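Local coordinates for protein MEM-A1 (Soil metagenome, PDB 6E0S) that probably hydrolyses the beta-lactam ring of antibiotics with zinc, as a subclass B3 metallo-beta-lactamase found in soil DNA, at residues D26-F31 / T37-V42; A32-T37 / C230-S235; Q69-I74 / S101-L106; A163-G168 / G172-T177; W178-N183 / A187-A192. All coordinates share one frame; numbering follows the deposited sequence.

How the contacts relate
Near the N terminus, contact 1 closes a short loop, pairing 26-31 with 37-42 across the hairpin of strands 31-34 and 37-39. Contact 2 reaches much further, from that hairpin to strand 232-235, and crosses contact 1 along the chain, sharing Thr37 with it. Contacts 3, 4 and 5 follow one another in series within the long span that contact 2 encloses. Contact 3 joins two helices, 66-76 and 100-107, and meets contact 1 through His73. Contacts 4 and 5, each closing a still shorter hairpin, are successive antiparallel pairings on strand 174-182, in the five-stranded sheet. Contact 2 packs the seven-stranded sheet on that second one, its centre about 5 Å from the centre of contact 5.

Contact 1 (D26-F31 / T37-V42)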
# COMPACT_ATOMS: atom_id res chain seq x y z
N ASP A 26 -5.83 16.02 1.78
CA ASP A 26 -5.75 17.07 2.79
C ASP A 26 -4.43 16.98 3.56
O ASP A 26 -3.78 15.92 3.59
CB ASP A 26 -6.94 16.97 3.75
CG ASP A 26 -8.13 17.77 3.26
OD1 ASP A 26 -7.91 18.69 2.44
OD2 ASP A 26 -9.28 17.46 3.67
N PRO A 27 -4.03 18.08 4.20
CA PRO A 27 -2.74 18.11 4.91
C PRO A 27 -2.66 17.09 6.03
O PRO A 27 -3.65 16.77 6.70
CB PRO A 27 -2.67 19.54 5.46
CG PRO A 27 -3.52 20.34 4.52
CD PRO A 27 -4.64 19.42 4.13
N GLN A 28 -1.44 16.59 6.24
CA GLN A 28 -1.14 15.66 7.32
C GLN A 28 0.34 15.80 7.65
O GLN A 28 1.19 15.53 6.80
CB GLN A 28 -1.47 14.21 6.91
CG GLN A 28 -1.01 13.16 7.92
CD GLN A 28 -1.72 13.31 9.25
OE1 GLN A 28 -2.96 13.45 9.31
NE2 GLN A 28 -0.95 13.32 10.34
N GLU A 29 0.65 16.20 8.86
CA GLU A 29 2.05 16.26 9.26
C GLU A 29 2.66 14.86 9.33
O GLU A 29 2.03 13.92 9.83
CB GLU A 29 2.20 16.93 10.62
CG GLU A 29 1.97 18.45 10.58
CD GLU A 29 2.95 19.18 9.62
OE1 GLU A 29 2.50 19.73 8.60
OE2 GLU A 29 4.17 19.18 9.90
N PRO A 30 3.89 14.70 8.87
CA PRO A 30 4.55 13.40 8.93
C PRO A 30 4.97 13.06 10.36
O PRO A 30 5.05 13.93 11.24
CB PRO A 30 5.77 13.57 8.02
CG PRO A 30 6.04 15.08 8.03
CD PRO A 30 4.67 15.72 8.13
N PHE A 31 5.25 11.79 10.58
CA PHE A 31 5.62 11.36 11.92
C PHE A 31 6.40 10.06 11.85
O PHE A 31 6.19 9.24 10.95
CB PHE A 31 4.40 11.16 12.84
CG PHE A 31 3.25 10.36 12.22
CD1 PHE A 31 2.27 11.00 11.45
CD2 PHE A 31 3.11 8.99 12.46
CE1 PHE A 31 1.22 10.26 10.90
CE2 PHE A 31 2.03 8.25 11.92
CZ PHE A 31 1.09 8.90 11.14
N THR A 37 11.14 3.97 10.41
CA THR A 37 9.95 3.91 9.58
C THR A 37 9.07 5.11 9.87
O THR A 37 8.73 5.38 11.03
CB THR A 37 9.16 2.62 9.83
OG1 THR A 37 9.90 1.51 9.31
CG2 THR A 37 7.79 2.64 9.11
N TYR A 38 8.71 5.86 8.81
CA TYR A 38 7.94 7.09 9.01
C TYR A 38 6.68 7.06 8.16
O TYR A 38 6.70 6.53 7.06
CB TYR A 38 8.77 8.33 8.63
CG TYR A 38 10.02 8.52 9.45
CD1 TYR A 38 11.17 7.77 9.20
CD2 TYR A 38 10.06 9.47 10.45
CE1 TYR A 38 12.34 7.96 9.97
CE2 TYR A 38 11.23 9.66 11.25
CZ TYR A 38 12.34 8.88 10.97
OH TYR A 38 13.47 9.06 11.71
N TYR A 39 5.60 7.69 8.64
CA TYR A 39 4.51 8.05 7.75
C TYR A 39 4.80 9.37 7.02
O TYR A 39 5.06 10.39 7.66
CB TYR A 39 3.21 8.17 8.53
CG TYR A 39 1.96 8.29 7.67
CD1 TYR A 39 1.25 7.14 7.26
CD2 TYR A 39 1.49 9.54 7.28
CE1 TYR A 39 0.08 7.26 6.48
CE2 TYR A 39 0.33 9.65 6.50
CZ TYR A 39 -0.36 8.50 6.11
OH TYR A 39 -1.48 8.62 5.36
N VAL A 40 4.68 9.36 5.69
CA VAL A 40 4.94 10.58 4.90
C VAL A 40 3.82 10.83 3.89
O VAL A 40 3.96 11.66 2.97
CB VAL A 40 6.30 10.51 4.19
CG1 VAL A 40 7.45 10.58 5.19
CG2 VAL A 40 6.40 9.27 3.29
N GLY A 41 2.69 10.16 4.05
CA GLY A 41 1.57 10.29 3.13
C GLY A 41 0.70 11.50 3.41
O GLY A 41 1.08 12.44 4.12
N VAL A 42 -0.52 11.45 2.88
CA VAL A 42 -1.48 12.53 3.09
C VAL A 42 -2.59 12.03 4.00
O VAL A 42 -2.55 10.90 4.51
CB VAL A 42 -2.00 13.08 1.75
CG1 VAL A 42 -0.85 13.69 0.95
CG2 VAL A 42 -2.73 12.02 0.92
O HOH W 1 2.54 12.82 6.45
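Phe31 and Tyr39 hold the tight end of this contact, both as a backbone pair and ring to ring. They form an antiparallel hydrogen-bonded pair: Tyr39 N reaches Phe31 O at 2.8 Å and Phe31 N returns a longer bond of 3.2 Å to Tyr39 O. Pro30 CB rests 3.3 Å from that same Tyr39 O. The two rings lie nearly parallel, 8° between planes, yet slid so far apart that they barely overlap. Over the Phe31 face sits the CB of Tyr39, a CH-pi contact with CB 3.6 Å from the Phe31 ring centroid. Phe31 CG stands between its own N and carbonyl carbon (chi1 47°), and this turns the ring back over Tyr39. Tyr39 CG, anti to the backbone N (chi1 -170°), carries the phenol along its own segment toward Val42, where OH bonds Val42 O at 2.7 Å.

Toward Asp26 the backbones stay close, but regular pairing gives way to a water bridge and scattered side-chain contacts, with Asp26, Gln28 and Pro30 partly exposed. Gln28 CG approaches Tyr39 CE2, the amide plane nearly perpendicular to the ring. The water gives a hydrogen to Gln28 O (3.0 Å) and another to Gly41 O (2.8 Å), two acceptors that could not bond each other. The Gln28 amide turns away: NE2 bonds Glu29 O and OE1 takes Arg43.

The pairing opens the beta hairpin of strands 31-34 and 37-39 at the margin of the seven-stranded sheet. Trp244 of helix 243-247 meets the Tyr39 ring edge-to-face, helix 66-76 lies against Pro30 and Val40, and strand 48-50 continues the sheet beyond Tyr38.

Contact 2 (A32-T37 / C230-S235)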
# COMPACT_ATOMS: atom_id res chain seq x y z
N ALA A 32 7.29 9.88 12.82
CA ALA A 32 7.91 8.59 13.04
C ALA A 32 6.88 7.59 13.53
O ALA A 32 6.05 7.91 14.38
CB ALA A 32 9.03 8.71 14.07
N VAL A 33 6.96 6.36 13.01
CA VAL A 33 6.03 5.33 13.45
C VAL A 33 6.79 4.42 14.42
O VAL A 33 6.40 4.27 15.57
CB VAL A 33 5.43 4.54 12.26
CG1 VAL A 33 4.51 3.49 12.76
CG2 VAL A 33 4.65 5.52 11.34
N PHE A 34 7.89 3.84 13.95
CA PHE A 34 8.71 2.95 14.76
C PHE A 34 10.11 2.91 14.16
O PHE A 34 10.25 2.62 12.98
CB PHE A 34 8.11 1.55 14.81
CG PHE A 34 8.57 0.74 15.98
CD1 PHE A 34 7.86 0.79 17.16
CD2 PHE A 34 9.72 -0.03 15.90
CE1 PHE A 34 8.26 0.05 18.27
CE2 PHE A 34 10.13 -0.79 17.01
CZ PHE A 34 9.39 -0.74 18.19
N GLY A 35 11.13 3.20 14.97
CA GLY A 35 12.49 3.10 14.43
C GLY A 35 12.66 4.06 13.27
O GLY A 35 12.25 5.23 13.33
N SER A 36 13.22 3.55 12.15
CA SER A 36 13.50 4.36 10.96
C SER A 36 12.33 4.39 9.97
O SER A 36 12.50 4.84 8.82
CB SER A 36 14.77 3.85 10.26
OG SER A 36 14.56 2.66 9.51
N THR A 37 11.14 3.97 10.41
CA THR A 37 9.95 3.91 9.58
C THR A 37 9.07 5.11 9.87
O THR A 37 8.73 5.38 11.03
CB THR A 37 9.16 2.62 9.83
OG1 THR A 37 9.90 1.51 9.31
CG2 THR A 37 7.79 2.64 9.11
N CYS A 230 1.98 -9.19 12.84
CA CYS A 230 1.45 -7.83 12.65
C CYS A 230 1.48 -7.05 13.96
O CYS A 230 0.48 -6.99 14.68
CB CYS A 230 0.05 -7.93 12.08
SG CYS A 230 -0.80 -6.37 11.81
N ASP A 231 2.62 -6.43 14.27
CA ASP A 231 2.66 -5.54 15.42
C ASP A 231 2.08 -4.17 15.09
O ASP A 231 1.31 -3.61 15.89
CB ASP A 231 4.08 -5.38 15.94
CG ASP A 231 4.57 -6.61 16.67
OD1 ASP A 231 3.78 -7.18 17.45
OD2 ASP A 231 5.71 -7.03 16.42
N ILE A 232 2.46 -3.60 13.95
CA ILE A 232 2.00 -2.27 13.56
C ILE A 232 1.46 -2.34 12.14
O ILE A 232 2.21 -2.67 11.21
CB ILE A 232 3.12 -1.22 13.65
CG1 ILE A 232 3.61 -1.09 15.11
CG2 ILE A 232 2.65 0.13 13.06
CD1 ILE A 232 4.85 -0.16 15.30
N LEU A 233 0.20 -2.02 11.97
CA LEU A 233 -0.45 -2.02 10.67
C LEU A 233 -0.52 -0.60 10.11
O LEU A 233 -0.92 0.32 10.83
CB LEU A 233 -1.88 -2.59 10.79
CG LEU A 233 -2.80 -2.27 9.62
CD1 LEU A 233 -2.35 -3.02 8.38
CD2 LEU A 233 -4.28 -2.61 9.93
N ILE A 234 -0.16 -0.44 8.84
CA ILE A 234 -0.44 0.79 8.09
C ILE A 234 -1.11 0.36 6.80
O ILE A 234 -0.51 -0.32 5.99
CB ILE A 234 0.84 1.58 7.78
CG1 ILE A 234 1.52 1.98 9.09
CG2 ILE A 234 0.50 2.82 6.93
CD1 ILE A 234 2.95 2.48 8.89
N SER A 235 -2.38 0.73 6.61
CA SER A 235 -3.08 0.26 5.42
C SER A 235 -3.08 1.38 4.37
O SER A 235 -2.94 2.55 4.70
CB SER A 235 -4.51 -0.16 5.75
OG SER A 235 -5.16 0.89 6.44
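Ile232 is the hub, meeting Val33 with one branch and Phe34 with the other. Its CG2 lies 3.9 Å from Val33 CG1, the two side chains sliding past each other in opposite directions, while its CD1 reaches Phe34 CB and CD1, both at 3.7 Å, in an oblique approach to the ring. With CG1 anti to the carbonyl carbon (chi1 -62°) and the chain extended beyond it, CD1 projects far enough to touch the phenylalanine. One step of two residues along the strand, Ile234 CD1 makes a looser contact, 4.3 Å from Val33 CG2. The contact is wholly apolar and buried.

Here two sheets face each other, as in the alpha-beta/beta-alpha sandwich of metallo-beta-lactamases: strands 31-34 and 232-235 are each an edge strand of their sheet. The strand axes pass 9.3 Å apart with 133° between their directions, a distance spanned by side chains rather than by backbone.

Val33 and Phe34 are set by a classic beta bulge, both residues facing Thr37. Val33 N bonds Thr37 O at 2.8 Å, whereas the bond from Phe34 N to that same oxygen is weak. A type II' turn from Phe34 to Thr37 closes the hairpin, with Gly35 at positive phi. Alongside in the sheet, strand 185-192 pairs with 232-235, and Met189 packs on Ile232. Phe258 packs on both Val33 and Ile232. Just before strand 232-235, Cys230 is joined by a disulfide to Cys264 of helix 263-285.

Contact 3 (Q69-I74 / S101-L106)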
# COMPACT_ATOMS: atom_id res chain seq x y z
N GLN A 69 3.44 16.66 -1.90
CA GLN A 69 3.31 16.65 -0.44
C GLN A 69 4.16 15.56 0.19
O GLN A 69 4.78 15.77 1.24
CB GLN A 69 1.84 16.47 -0.03
CG GLN A 69 0.91 17.57 -0.54
CD GLN A 69 -0.50 17.38 -0.06
OE1 GLN A 69 -0.83 17.71 1.08
NE2 GLN A 69 -1.36 16.84 -0.93
N ILE A 70 4.21 14.38 -0.44
CA ILE A 70 5.05 13.29 0.09
C ILE A 70 6.51 13.69 0.02
O ILE A 70 7.29 13.48 0.97
CB ILE A 70 4.78 11.98 -0.69
CG1 ILE A 70 3.37 11.44 -0.35
CG2 ILE A 70 5.89 10.89 -0.37
CD1 ILE A 70 2.82 10.45 -1.40
N ALA A 71 6.90 14.32 -1.09
CA ALA A 71 8.27 14.80 -1.20
C ALA A 71 8.58 15.82 -0.11
O ALA A 71 9.61 15.75 0.57
CB ALA A 71 8.49 15.41 -2.59
N GLN A 72 7.68 16.79 0.07
CA GLN A 72 7.90 17.79 1.10
C GLN A 72 7.96 17.15 2.48
O GLN A 72 8.78 17.54 3.31
CB GLN A 72 6.82 18.87 0.99
CG GLN A 72 7.07 19.77 -0.20
CD GLN A 72 5.81 20.18 -0.94
OE1 GLN A 72 4.71 20.04 -0.42
NE2 GLN A 72 5.98 20.71 -2.15
N HIS A 73 7.13 16.13 2.73
CA HIS A 73 7.16 15.43 4.01
C HIS A 73 8.51 14.74 4.24
O HIS A 73 9.07 14.80 5.34
CB HIS A 73 6.02 14.40 4.06
CG HIS A 73 4.67 15.03 4.17
ND1 HIS A 73 3.51 14.37 3.83
CD2 HIS A 73 4.30 16.28 4.55
CE1 HIS A 73 2.48 15.17 4.03
NE2 HIS A 73 2.92 16.34 4.44
N ILE A 74 9.02 14.06 3.21
CA ILE A 74 10.34 13.43 3.28
C ILE A 74 11.41 14.47 3.63
O ILE A 74 12.19 14.28 4.57
CB ILE A 74 10.64 12.69 1.97
CG1 ILE A 74 9.70 11.48 1.84
CG2 ILE A 74 12.12 12.20 1.91
CD1 ILE A 74 9.66 10.86 0.37
N SER A 101 5.28 8.35 -10.57
CA SER A 101 6.11 8.89 -11.65
C SER A 101 6.88 10.14 -11.20
O SER A 101 8.08 10.27 -11.45
CB SER A 101 5.21 9.15 -12.86
OG SER A 101 5.61 10.24 -13.61
N GLU A 102 6.20 11.05 -10.50
CA GLU A 102 6.87 12.28 -10.07
C GLU A 102 7.89 12.00 -8.96
O GLU A 102 8.98 12.58 -8.94
CB GLU A 102 5.82 13.28 -9.60
CG GLU A 102 6.36 14.47 -8.78
CD GLU A 102 7.23 15.44 -9.59
OE1 GLU A 102 7.30 15.32 -10.84
OE2 GLU A 102 7.84 16.35 -8.98
N LEU A 103 7.54 11.13 -8.02
CA LEU A 103 8.47 10.79 -6.95
C LEU A 103 9.69 10.07 -7.51
O LEU A 103 10.81 10.27 -7.06
CB LEU A 103 7.76 9.95 -5.88
CG LEU A 103 6.90 10.82 -4.95
CD1 LEU A 103 5.84 9.97 -4.25
CD2 LEU A 103 7.74 11.54 -3.87
N GLN A 104 9.48 9.23 -8.52
CA GLN A 104 10.63 8.63 -9.21
C GLN A 104 11.46 9.69 -9.93
O GLN A 104 12.69 9.61 -9.94
CB GLN A 104 10.16 7.57 -10.20
CG GLN A 104 11.31 6.94 -10.94
CD GLN A 104 10.86 6.11 -12.08
OE1 GLN A 104 10.16 6.62 -12.97
NE2 GLN A 104 11.22 4.82 -12.08
N ARG A 105 10.81 10.70 -10.52
CA ARG A 105 11.56 11.78 -11.19
C ARG A 105 12.45 12.54 -10.20
O ARG A 105 13.57 12.95 -10.54
CB ARG A 105 10.59 12.75 -11.89
CG ARG A 105 11.31 13.86 -12.63
CD ARG A 105 10.36 14.97 -13.09
NE ARG A 105 9.87 15.80 -11.99
CZ ARG A 105 10.57 16.79 -11.45
NH1 ARG A 105 11.78 17.06 -11.92
NH2 ARG A 105 10.07 17.51 -10.44
N LEU A 106 11.94 12.78 -8.98
CA LEU A 106 12.69 13.53 -7.98
C LEU A 106 13.86 12.73 -7.41
O LEU A 106 14.86 13.31 -6.99
CB LEU A 106 11.76 13.96 -6.84
CG LEU A 106 10.69 15.01 -7.13
CD1 LEU A 106 9.69 15.14 -5.96
CD2 LEU A 106 11.31 16.35 -7.43
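Leu103 packs against Ile70 and Ala71 where two helices on the outer side of the seven-stranded sheet meet, part of the helical layer of the metallo-beta-lactamase fold. Their short axes stand 10.6 Å apart and diverge by 40°, and apolar side chains bridge the interval.

Leu103 supplies both methyls. CD2 and CD1 each come to 4.0 Å from Ile70 CG2, the two side chains crossing at about a right angle. With Leu103 CG anti to the carbonyl carbon (chi1 -78°), its branched end is carried across to the other helix. Ala71 CB meets both leucines, Leu106 CD1 at 3.6 Å and Leu103 CD2 at 4.1 Å. Leu58 of strand 56-59 packs against Leu103 from the sheet, and Ala67 of helix 66-76 also touches it.

The polar groups point away from the interface. His73 turns away from Leu103 and gives its ND1 to Val40 O. Within 101-106, Arg105 grips Glu102 side-on in a salt bridge, one nitrogen to each carboxylate oxygen: Arg105 NE lies 2.9 Å from Glu102 OE1 in a nearly straight bond, 176° at the hydrogen, and NH2 is 2.9 Å from OE2.

Contact 4 (A163-G168 / G172-T177); sequences ARYTPG and GGVSWT
The beta hairpin of strands 159-165 and 174-182 runs toward the zinc site here, its loop carrying the metal ligand His169. Arg164 and Ser175 form the antiparallel hydrogen-bonded pair: Arg164 N meets Ser175 O at 2.7 Å, nearly in line with the carbonyl bond, and Ser175 N returns to Arg164 O. Further on, Thr166 N bonds Gly173 O at 2.9 Å from well above the carbonyl plane, as the strands leave regular pairing.

Side chains reinforce the pairing on both faces. On that of Arg164 and Ser175, the Thr166 and Ser175 hydroxyls are hydrogen-bonded, OG1 to OG 2.9 Å; Thr166 OG1 lies between its backbone N and carbonyl carbon (chi1 55°), which turns it to the serine. Ser175 OG is also bonded to Asp193 N. A water joins Arg164 NH1 to Thr177 OG1.

On the face of Ala163, Tyr165, Val174 and Trp176 the contacts across the hairpin are apolar. Ala163 CB approaches Trp176 CZ3 obliquely at 3.5 Å and lies 3.9 Å from Val174 CG1, while Tyr165 CD1 meets Val174 CG2. Beyond the hairpin, Trp176 NE1 bonds Asn89 O, and Tyr165 OH bonds Val148 O.

With His91 and His93, His169 ligates zinc, the histidine set expected of a metallo-beta-lactamase active site.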
# COMPACT_ATOMS: atom_id res chain seq x y z
N ALA A 163 7.74 -8.88 -0.16
CA ALA A 163 6.50 -8.77 -0.94
C ALA A 163 5.56 -9.92 -0.60
O ALA A 163 5.94 -11.11 -0.67
CB ALA A 163 6.78 -8.76 -2.44
N ARG A 164 4.32 -9.58 -0.24
CA ARG A 164 3.28 -10.59 -0.02
C ARG A 164 2.15 -10.30 -0.99
O ARG A 164 1.38 -9.35 -0.79
CB ARG A 164 2.78 -10.57 1.43
CG ARG A 164 3.90 -10.85 2.46
CD ARG A 164 4.45 -12.27 2.30
NE ARG A 164 3.44 -13.34 2.48
CZ ARG A 164 3.15 -13.94 3.63
NH1 ARG A 164 3.78 -13.59 4.75
NH2 ARG A 164 2.23 -14.89 3.67
N TYR A 165 2.04 -11.10 -2.04
CA TYR A 165 0.99 -10.87 -3.02
C TYR A 165 -0.37 -10.93 -2.33
O TYR A 165 -0.68 -11.90 -1.63
CB TYR A 165 1.07 -11.93 -4.13
CG TYR A 165 2.07 -11.66 -5.24
CD1 TYR A 165 3.16 -10.83 -5.05
CD2 TYR A 165 1.94 -12.30 -6.47
CE1 TYR A 165 4.08 -10.57 -6.12
CE2 TYR A 165 2.84 -12.08 -7.52
CZ TYR A 165 3.91 -11.22 -7.34
OH TYR A 165 4.78 -11.01 -8.39
N THR A 166 -1.18 -9.88 -2.50
CA THR A 166 -2.55 -9.86 -1.97
C THR A 166 -3.49 -9.31 -3.03
O THR A 166 -4.14 -8.26 -2.83
CB THR A 166 -2.63 -9.03 -0.69
OG1 THR A 166 -2.11 -7.72 -0.93
CG2 THR A 166 -1.85 -9.71 0.46
N PRO A 167 -3.61 -9.98 -4.17
CA PRO A 167 -4.53 -9.50 -5.21
C PRO A 167 -5.99 -9.70 -4.82
O PRO A 167 -6.34 -10.46 -3.90
CB PRO A 167 -4.16 -10.34 -6.42
CG PRO A 167 -3.65 -11.67 -5.83
CD PRO A 167 -2.91 -11.22 -4.57
N GLY A 168 -6.87 -8.98 -5.54
CA GLY A 168 -8.31 -9.14 -5.43
C GLY A 168 -8.99 -7.79 -5.61
O GLY A 168 -9.90 -7.63 -6.44
N GLY A 172 -2.91 -7.06 -9.28
CA GLY A 172 -1.50 -6.99 -8.91
C GLY A 172 -1.18 -6.53 -7.49
O GLY A 172 -0.01 -6.26 -7.16
N GLY A 173 -2.21 -6.43 -6.65
CA GLY A 173 -2.01 -5.86 -5.32
C GLY A 173 -0.97 -6.61 -4.49
O GLY A 173 -0.90 -7.85 -4.51
N VAL A 174 -0.18 -5.84 -3.73
CA VAL A 174 0.90 -6.40 -2.90
C VAL A 174 0.87 -5.72 -1.53
O VAL A 174 0.76 -4.49 -1.43
CB VAL A 174 2.31 -6.24 -3.53
CG1 VAL A 174 3.40 -6.78 -2.57
CG2 VAL A 174 2.37 -6.91 -4.90
N SER A 175 0.92 -6.53 -0.48
CA SER A 175 1.18 -6.04 0.87
C SER A 175 2.65 -6.29 1.20
O SER A 175 3.24 -7.27 0.74
CB SER A 175 0.26 -6.72 1.89
OG SER A 175 -1.11 -6.52 1.51
N TRP A 176 3.23 -5.42 2.03
CA TRP A 176 4.66 -5.42 2.29
C TRP A 176 4.96 -5.55 3.78
O TRP A 176 4.32 -4.90 4.62
CB TRP A 176 5.27 -4.12 1.74
CG TRP A 176 5.06 -3.93 0.29
CD1 TRP A 176 4.02 -3.24 -0.31
CD2 TRP A 176 5.91 -4.38 -0.76
NE1 TRP A 176 4.21 -3.24 -1.68
CE2 TRP A 176 5.36 -3.92 -1.97
CE3 TRP A 176 7.09 -5.13 -0.80
CZ2 TRP A 176 5.95 -4.19 -3.21
CZ3 TRP A 176 7.68 -5.39 -2.02
CH2 TRP A 176 7.10 -4.91 -3.21
N THR A 177 5.94 -6.38 4.14
CA THR A 177 6.23 -6.60 5.56
C THR A 177 7.73 -6.42 5.84
O THR A 177 8.59 -6.70 5.00
CB THR A 177 5.78 -7.99 6.04
OG1 THR A 177 6.55 -8.99 5.37
CG2 THR A 177 4.29 -8.25 5.75
O HOH W 2 5.64 -11.76 5.50

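Contact 5 (W178-N183 / A187-A192)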
# COMPACT_ATOMS: atom_id res chain seq x y z
N TRP A 178 8.03 -5.92 7.04
CA TRP A 178 9.41 -5.71 7.46
C TRP A 178 9.42 -5.57 8.98
O TRP A 178 8.38 -5.47 9.62
CB TRP A 178 10.08 -4.48 6.79
CG TRP A 178 9.50 -3.12 7.16
CD1 TRP A 178 10.09 -2.16 7.92
CD2 TRP A 178 8.25 -2.55 6.71
NE1 TRP A 178 9.29 -1.05 8.01
CE2 TRP A 178 8.15 -1.27 7.28
CE3 TRP A 178 7.20 -3.02 5.91
CZ2 TRP A 178 7.05 -0.44 7.06
CZ3 TRP A 178 6.11 -2.18 5.69
CH2 TRP A 178 6.05 -0.92 6.25
N ARG A 179 10.61 -5.58 9.55
CA ARG A 179 10.76 -5.35 10.99
C ARG A 179 11.47 -4.03 11.20
O ARG A 179 12.43 -3.72 10.48
CB ARG A 179 11.56 -6.49 11.66
CG ARG A 179 10.76 -7.77 11.69
CD ARG A 179 11.31 -8.78 12.70
NE ARG A 179 11.00 -8.42 14.08
CZ ARG A 179 9.88 -8.77 14.73
NH1 ARG A 179 8.93 -9.50 14.16
NH2 ARG A 179 9.72 -8.38 15.98
N ALA A 180 10.99 -3.24 12.16
CA ALA A 180 11.62 -2.00 12.58
C ALA A 180 12.07 -2.18 14.02
O ALA A 180 11.55 -3.04 14.74
CB ALA A 180 10.68 -0.78 12.45
N THR A 181 13.07 -1.39 14.43
CA THR A 181 13.70 -1.53 15.74
C THR A 181 13.99 -0.17 16.34
O THR A 181 14.36 0.77 15.63
CB THR A 181 15.03 -2.34 15.68
OG1 THR A 181 15.95 -1.67 14.81
CG2 THR A 181 14.81 -3.76 15.17
N GLU A 182 13.84 -0.07 17.66
CA GLU A 182 14.21 1.16 18.35
C GLU A 182 14.34 0.84 19.83
O GLU A 182 13.55 0.06 20.35
CB GLU A 182 13.19 2.30 18.14
CG GLU A 182 11.79 2.05 18.63
CD GLU A 182 10.91 3.32 18.67
OE1 GLU A 182 10.32 3.63 19.73
OE2 GLU A 182 10.77 3.99 17.63
N ASN A 183 15.36 1.41 20.47
CA ASN A 183 15.51 1.33 21.94
C ASN A 183 15.46 -0.12 22.46
O ASN A 183 14.92 -0.40 23.54
CB ASN A 183 14.43 2.19 22.62
CG ASN A 183 14.72 2.45 24.10
OD1 ASN A 183 15.87 2.39 24.56
ND2 ASN A 183 13.67 2.76 24.86
N ALA A 187 9.42 -4.44 16.05
CA ALA A 187 8.01 -4.54 15.72
C ALA A 187 7.87 -5.10 14.31
O ALA A 187 8.57 -4.63 13.40
CB ALA A 187 7.33 -3.16 15.78
N ALA A 188 6.95 -6.05 14.14
CA ALA A 188 6.59 -6.52 12.81
C ALA A 188 5.66 -5.50 12.15
O ALA A 188 4.53 -5.26 12.63
CB ALA A 188 5.96 -7.91 12.89
N MET A 189 6.14 -4.85 11.07
CA MET A 189 5.42 -3.81 10.35
C MET A 189 4.67 -4.42 9.19
O MET A 189 5.18 -5.32 8.52
CB MET A 189 6.40 -2.75 9.82
CG MET A 189 7.49 -2.36 10.87
SD MET A 189 6.75 -1.50 12.27
CE MET A 189 6.26 0.04 11.52
N VAL A 190 3.44 -3.94 8.95
CA VAL A 190 2.67 -4.45 7.82
C VAL A 190 2.09 -3.26 7.08
O VAL A 190 1.31 -2.49 7.67
CB VAL A 190 1.54 -5.40 8.25
CG1 VAL A 190 0.64 -5.73 7.05
CG2 VAL A 190 2.10 -6.69 8.90
N TYR A 191 2.48 -3.09 5.81
CA TYR A 191 1.82 -2.14 4.90
C TYR A 191 0.78 -2.94 4.14
O TYR A 191 1.10 -3.69 3.22
CB TYR A 191 2.80 -1.47 3.94
CG TYR A 191 2.16 -0.31 3.20
CD1 TYR A 191 2.44 1.00 3.58
CD2 TYR A 191 1.29 -0.52 2.12
CE1 TYR A 191 1.89 2.08 2.92
CE2 TYR A 191 0.74 0.60 1.42
CZ TYR A 191 1.05 1.87 1.86
OH TYR A 191 0.52 3.00 1.24
N ALA A 192 -0.48 -2.82 4.53
CA ALA A 192 -1.51 -3.68 3.98
C ALA A 192 -2.15 -3.01 2.77
O ALA A 192 -2.56 -1.84 2.84
CB ALA A 192 -2.57 -3.98 5.04
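Trp178 and Met189 form the first of two hydrogen-bonded antiparallel pairs in the hairpin of strands 174-182 and 185-192. Met189 N meets Trp178 O at 2.7 Å, nearly in line with the carbonyl, whereas the return bond from Trp178 N to Met189 O is stretched to 3.3 Å. Ala180 and Ala187 make the second pair, with bonds of 3.1 Å from Ala180 N to Ala187 O and 2.9 Å from Ala187 N to Ala180 O. Between the two pairs Arg179 faces Ala188 in a non-hydrogen-bonded pair, and Arg179 CA-H points at Ala187 O.

Arg179 folds its guanidinium back over the partner strand, one face above Ala187 C and Ala188 N, with NH1 3.6 Å from Ala188 CB. The bend comes at chi3 (75°). NH2 bonds Ser186 OG, while the ion pair of NH1 with Asp229 is long and weak.

The other face, that of Trp178, Ala180, Ala187 and Met189, turns inward to the opposing sheet. Phe34 packs on Ala180, Ala187 and Met189, and Val48 and Ile50 touch the Trp178 side chain, whose NE1 bonds Thr37 OG1. Tyr191 CB lies in the plane of the indole, at its edge, and Tyr191 OH bonds Asp60. Met189 bends at chi2 and chi3, leaving SD oblique in a long Met-aromatic contact, 5.4 Å from the centroid of the five-membered ring of Trp178, while its CB sits over the indole, 3.6 Å from the centroid of the Trp178 six-membered ring.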